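Local coordinates for protein Cbs-cp12 (Microcystis aeruginosa PCC 7806, PDB 5NMU) that joins a CBS-domain pair to a CP12 domain in a hexamer and probably takes part in redox regulation of photosynthesis, at residues M11-T23 and L30-R44. Numbering follows the deposited sequence.
Sequences MTQNVVTIRGSAT and LMKEKKLRGLIVEPR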
loop_
_atom_site.group_PDB
_atom_site.type_symbol
_atom_site.label_atom_id
_atom_site.label_comp_id
_atom_site.label_asym_id
_atom_site.label_seq_id
_atom_site.Cartn_x
_atom_site.Cartn_y
_atom_site.Cartn_z
ATOM N N MET A 11 -13.549 -4.024 -25.583
ATOM C CA MET A 11 -12.347 -4.788 -25.392
ATOM C C MET A 11 -11.523 -4.883 -26.656
ATOM O O MET A 11 -12.039 -4.760 -27.730
ATOM C CB MET A 11 -12.671 -6.194 -24.932
ATOM C CG MET A 11 -13.421 -7.042 -25.954
ATOM S SD MET A 11 -13.842 -8.633 -25.261
ATOM C CE MET A 11 -14.721 -9.383 -26.654
ATOM N N THR A 12 -10.221 -5.110 -26.513
ATOM C CA THR A 12 -9.442 -5.530 -27.646
ATOM C C THR A 12 -9.799 -7.000 -27.946
ATOM O O THR A 12 -9.607 -7.891 -27.111
ATOM C CB THR A 12 -7.959 -5.262 -27.367
ATOM O OG1 THR A 12 -7.818 -3.837 -27.251
ATOM C CG2 THR A 12 -7.075 -5.791 -28.491
ATOM N N GLN A 13 -10.320 -7.225 -29.143
ATOM C CA GLN A 13 -10.887 -8.519 -29.531
ATOM C C GLN A 13 -9.777 -9.522 -29.842
ATOM O O GLN A 13 -9.903 -10.727 -29.479
ATOM C CB GLN A 13 -11.854 -8.401 -30.730
ATOM C CG GLN A 13 -13.298 -7.946 -30.414
ATOM N N ASN A 14 -8.731 -9.042 -30.531
ATOM C CA ASN A 14 -7.578 -9.850 -30.861
ATOM C C ASN A 14 -6.872 -10.096 -29.581
ATOM O O ASN A 14 -6.249 -9.184 -29.056
ATOM C CB ASN A 14 -6.606 -9.115 -31.803
ATOM C CG ASN A 14 -7.062 -9.149 -33.247
ATOM O OD1 ASN A 14 -7.989 -9.887 -33.609
ATOM N ND2 ASN A 14 -6.424 -8.342 -34.085
ATOM N N VAL A 15 -6.974 -11.301 -29.054
ATOM C CA VAL A 15 -6.303 -11.618 -27.809
ATOM C C VAL A 15 -5.322 -12.743 -28.130
ATOM O O VAL A 15 -5.599 -13.559 -28.966
ATOM C CB VAL A 15 -7.280 -11.948 -26.672
ATOM C CG1 VAL A 15 -8.093 -13.211 -26.943
ATOM C CG2 VAL A 15 -6.530 -12.027 -25.348
ATOM N N VAL A 16 -4.160 -12.689 -27.493
ATOM C CA VAL A 16 -3.043 -13.592 -27.701
ATOM C C VAL A 16 -2.756 -14.210 -26.358
ATOM O O VAL A 16 -2.785 -13.479 -25.328
ATOM C CB VAL A 16 -1.755 -12.775 -28.048
ATOM C CG1 VAL A 16 -0.650 -13.704 -28.515
ATOM C CG2 VAL A 16 -2.066 -11.764 -29.133
ATOM N N THR A 17 -2.455 -15.513 -26.359
ATOM C CA THR A 17 -2.086 -16.212 -25.145
ATOM C C THR A 17 -0.609 -16.667 -25.205
ATOM O O THR A 17 0.003 -16.637 -26.255
ATOM C CB THR A 17 -2.992 -17.427 -24.889
ATOM O OG1 THR A 17 -2.722 -18.404 -25.837
ATOM C CG2 THR A 17 -4.469 -17.090 -25.003
ATOM N N ILE A 18 -0.071 -17.088 -24.060
ATOM C CA ILE A 18 1.267 -17.698 -23.975
ATOM C C ILE A 18 1.260 -18.731 -22.857
ATOM O O ILE A 18 0.407 -18.680 -21.920
ATOM C CB ILE A 18 2.357 -16.610 -23.748
ATOM C CG1 ILE A 18 3.768 -17.171 -24.005
ATOM C CG2 ILE A 18 2.254 -15.972 -22.373
ATOM C CD1 ILE A 18 4.812 -16.095 -24.079
ATOM N N ARG A 19 2.150 -19.699 -22.930
ATOM C CA ARG A 19 2.204 -20.672 -21.845
ATOM C C ARG A 19 3.016 -20.101 -20.686
ATOM O O ARG A 19 3.886 -19.273 -20.887
ATOM C CB ARG A 19 2.766 -21.997 -22.329
ATOM C CG ARG A 19 1.900 -22.637 -23.425
ATOM C CD ARG A 19 2.266 -24.108 -23.662
ATOM N NE ARG A 19 1.841 -24.907 -22.514
ATOM C CZ ARG A 19 0.576 -25.283 -22.254
ATOM N NH1 ARG A 19 -0.442 -24.975 -23.081
ATOM N NH2 ARG A 19 0.324 -25.995 -21.159
ATOM N N GLY A 20 2.661 -20.507 -19.469
ATOM C CA GLY A 20 3.380 -20.177 -18.278
ATOM C C GLY A 20 4.845 -20.607 -18.291
ATOM O O GLY A 20 5.680 -19.954 -17.649
ATOM N N SER A 21 5.136 -21.683 -19.018
ATOM C CA SER A 21 6.469 -22.233 -19.149
ATOM C C SER A 21 7.349 -21.468 -20.118
ATOM O O SER A 21 8.519 -21.759 -20.207
ATOM C CB SER A 21 6.369 -23.672 -19.610
ATOM O OG SER A 21 5.614 -23.725 -20.798
ATOM N N ALA A 22 6.793 -20.515 -20.878
ATOM C CA ALA A 22 7.580 -19.797 -21.866
ATOM C C ALA A 22 8.514 -18.839 -21.147
ATOM O O ALA A 22 8.267 -18.448 -19.988
ATOM C CB ALA A 22 6.696 -19.009 -22.798
ATOM N N THR A 23 9.551 -18.421 -21.858
ATOM C CA THR A 23 10.556 -17.516 -21.276
ATOM C C THR A 23 9.976 -16.110 -21.345
ATOM O O THR A 23 9.159 -15.810 -22.258
ATOM C CB THR A 23 11.876 -17.538 -22.061
ATOM O OG1 THR A 23 11.657 -17.057 -23.398
ATOM C CG2 THR A 23 12.473 -18.966 -22.108
ATOM N N LEU A 30 6.806 -11.600 -28.540
ATOM C CA LEU A 30 5.400 -11.626 -28.909
ATOM C C LEU A 30 4.775 -10.239 -28.690
ATOM O O LEU A 30 4.088 -9.706 -29.573
ATOM C CB LEU A 30 4.675 -12.741 -28.137
ATOM C CG LEU A 30 3.293 -13.171 -28.610
ATOM C CD1 LEU A 30 3.289 -13.754 -30.029
ATOM C CD2 LEU A 30 2.695 -14.204 -27.632
ATOM N N MET A 31 5.083 -9.627 -27.549
ATOM C CA MET A 31 4.484 -8.343 -27.221
ATOM C C MET A 31 4.936 -7.235 -28.141
ATOM O O MET A 31 4.137 -6.396 -28.508
ATOM C CB MET A 31 4.713 -7.997 -25.760
ATOM C CG MET A 31 3.912 -8.910 -24.833
ATOM S SD MET A 31 4.544 -8.939 -23.172
ATOM C CE MET A 31 3.366 -7.872 -22.344
ATOM N N LYS A 32 6.220 -7.215 -28.492
ATOM C CA LYS A 32 6.719 -6.229 -29.444
ATOM C C LYS A 32 6.151 -6.400 -30.861
ATOM O O LYS A 32 5.781 -5.438 -31.521
ATOM C CB LYS A 32 8.223 -6.319 -29.569
ATOM C CG LYS A 32 8.926 -5.960 -28.297
ATOM C CD LYS A 32 10.415 -6.184 -28.474
ATOM C CE LYS A 32 10.976 -5.253 -29.537
ATOM N NZ LYS A 32 12.399 -5.053 -29.246
ATOM N N GLU A 33 6.138 -7.624 -31.331
ATOM C CA GLU A 33 5.616 -7.944 -32.639
ATOM C C GLU A 33 4.168 -7.471 -32.853
ATOM O O GLU A 33 3.827 -6.980 -33.918
ATOM C CB GLU A 33 5.686 -9.457 -32.780
ATOM C CG GLU A 33 5.114 -10.096 -34.035
ATOM C CD GLU A 33 5.098 -11.613 -33.897
ATOM O OE1 GLU A 33 6.103 -12.157 -33.327
ATOM O OE2 GLU A 33 4.083 -12.236 -34.334
ATOM N N LYS A 34 3.312 -7.616 -31.845
ATOM C CA LYS A 34 1.941 -7.152 -31.975
ATOM C C LYS A 34 1.583 -5.900 -31.133
ATOM O O LYS A 34 0.433 -5.544 -31.053
ATOM C CB LYS A 34 1.016 -8.325 -31.668
ATOM C CG LYS A 34 1.273 -9.568 -32.527
ATOM C CD LYS A 34 0.065 -10.507 -32.507
ATOM C CE LYS A 34 0.308 -11.830 -33.240
ATOM N NZ LYS A 34 0.691 -12.907 -32.274
ATOM N N LYS A 35 2.551 -5.229 -30.529
ATOM C CA LYS A 35 2.274 -4.050 -29.675
ATOM C C LYS A 35 1.229 -4.349 -28.577
ATOM O O LYS A 35 0.233 -3.667 -28.421
ATOM C CB LYS A 35 1.918 -2.823 -30.541
ATOM C CG LYS A 35 2.998 -2.435 -31.566
ATOM C CD LYS A 35 4.393 -2.338 -30.949
ATOM C CE LYS A 35 5.512 -2.106 -31.944
ATOM N NZ LYS A 35 5.560 -0.663 -32.270
ATOM N N LEU A 36 1.498 -5.397 -27.814
ATOM C CA LEU A 36 0.609 -5.870 -26.739
ATOM C C LEU A 36 1.163 -5.468 -25.412
ATOM O O LEU A 36 2.337 -5.610 -25.175
ATOM C CB LEU A 36 0.518 -7.381 -26.783
ATOM C CG LEU A 36 0.052 -7.867 -28.181
ATOM C CD1 LEU A 36 0.200 -9.375 -28.277
ATOM C CD2 LEU A 36 -1.358 -7.438 -28.468
ATOM N N ARG A 37 0.309 -4.962 -24.552
ATOM C CA ARG A 37 0.696 -4.592 -23.224
ATOM C C ARG A 37 0.316 -5.633 -22.153
ATOM O O ARG A 37 0.713 -5.479 -20.956
ATOM C CB ARG A 37 0.107 -3.230 -22.907
ATOM C CG ARG A 37 0.769 -2.166 -23.763
ATOM C CD ARG A 37 0.137 -0.806 -23.523
ATOM N NE ARG A 37 0.715 0.189 -24.424
ATOM C CZ ARG A 37 0.469 0.251 -25.739
ATOM N NH1 ARG A 37 -0.366 -0.596 -26.320
ATOM N NH2 ARG A 37 1.047 1.180 -26.475
ATOM N N GLY A 38 -0.393 -6.693 -22.580
ATOM C CA GLY A 38 -0.715 -7.824 -21.728
ATOM C C GLY A 38 -0.872 -9.082 -22.555
ATOM O O GLY A 38 -1.341 -9.010 -23.672
ATOM N N LEU A 39 -0.393 -10.208 -22.039
ATOM C CA LEU A 39 -0.636 -11.509 -22.624
ATOM C C LEU A 39 -1.360 -12.365 -21.614
ATOM O O LEU A 39 -1.015 -12.411 -20.415
ATOM C CB LEU A 39 0.663 -12.240 -22.941
ATOM C CG LEU A 39 1.575 -11.658 -23.934
ATOM C CD1 LEU A 39 2.914 -12.439 -23.900
ATOM C CD2 LEU A 39 0.903 -11.701 -25.305
ATOM N N ILE A 40 -2.345 -13.103 -22.110
ATOM C CA ILE A 40 -3.095 -13.990 -21.246
ATOM C C ILE A 40 -2.366 -15.332 -21.199
ATOM O O ILE A 40 -1.929 -15.863 -22.229
ATOM C CB ILE A 40 -4.511 -14.188 -21.777
ATOM C CG1 ILE A 40 -5.244 -12.865 -21.938
ATOM C CG2 ILE A 40 -5.243 -15.175 -20.900
ATOM C CD1 ILE A 40 -5.227 -11.984 -20.722
ATOM N N VAL A 41 -2.251 -15.894 -20.009
ATOM C CA VAL A 41 -1.586 -17.168 -19.831
ATOM C C VAL A 41 -2.608 -18.330 -19.957
ATOM O O VAL A 41 -3.644 -18.394 -19.225
ATOM C CB VAL A 41 -0.932 -17.244 -18.473
ATOM C CG1 VAL A 41 -0.419 -18.667 -18.191
ATOM C CG2 VAL A 41 0.204 -16.200 -18.381
ATOM N N GLU A 42 -2.229 -19.284 -20.786
ATOM C CA GLU A 42 -3.112 -20.335 -21.273
ATOM C C GLU A 42 -3.415 -21.352 -20.154
ATOM O O GLU A 42 -2.506 -21.888 -19.594
ATOM C CB GLU A 42 -2.405 -21.021 -22.463
ATOM C CG GLU A 42 -3.171 -22.178 -23.105
ATOM C CD GLU A 42 -2.556 -22.615 -24.434
ATOM O OE1 GLU A 42 -1.345 -22.355 -24.642
ATOM O OE2 GLU A 42 -3.301 -23.211 -25.266
ATOM N N PRO A 43 -4.694 -21.596 -19.821
ATOM C CA PRO A 43 -5.039 -22.649 -18.871
ATOM C C PRO A 43 -4.486 -23.973 -19.338
ATOM O O PRO A 43 -4.495 -24.255 -20.531
ATOM C CB PRO A 43 -6.566 -22.684 -18.933
ATOM C CG PRO A 43 -6.955 -21.289 -19.318
ATOM C CD PRO A 43 -5.891 -20.854 -20.271
ATOM N N ARG A 44 -3.968 -24.772 -18.430
ATOM C CA ARG A 44 -3.368 -26.048 -18.845
ATOM C C ARG A 44 -4.422 -27.150 -19.051
ATOM O O ARG A 44 -4.158 -28.124 -19.710
ATOM C CB ARG A 44 -2.271 -26.482 -17.873
ATOM C CG ARG A 44 -1.056 -25.528 -17.898
ATOM C CD ARG A 44 0.118 -26.048 -17.063
ATOM N NE ARG A 44 -0.416 -26.505 -15.784
ATOM C CZ ARG A 44 -0.524 -25.790 -14.655
ATOM N NH1 ARG A 44 -0.026 -24.535 -14.532
ATOM N NH2 ARG A 44 -1.130 -26.369 -13.600
HETATM O O HOH W 1 -3.132 -10.030 -25.583
HETATM O O HOH W 2 -0.693 -20.006 -25.554
#
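Val16 and Leu30 meet tip to tip where the helix of a parallel beta-alpha-beta crossover packs at the entry to the first strand, a worked example of how a CBS domain seats its helix on its sheet. Val16 CG1, anti to the backbone N (chi1 -170°), reaches Leu30 CD2 at 3.5 Å, while its other branch, CG2, presses on Leu36 CD1 at 3.4 Å, the two side chains crossing at about a right angle; both pairs are tight. Leu39 touches two residues, CD2 against Val16 CB and CD1 against Ile18 CG2. Across the sheet, Val15 CG2 lies 3.7 Å from Ile40 CG1 in the hydrophobic layer that Leu114 and Ile117 of strand 113-119 extend. Parallel pairing fixes the register, Ile18 giving its N-H to Ile40 O (2.9 Å) and accepting from Glu42 N. Beyond the pairing, Arg19 and Glu42 form a salt bridge whose NH1-to-OE1 hydrogen bond, 3.2 Å, is weak and bent, guanidinium and carboxylate planes 55° apart; Arg19 NE salt-bridges Glu143 of a second subunit. An alanine replacing Arg19 is likely to leave both glutamates without this cationic mate and to weaken that subunit contact. Glu42 OE1 also accepts from a water 2.6 Å away, which lies equally close to Thr17 OG1.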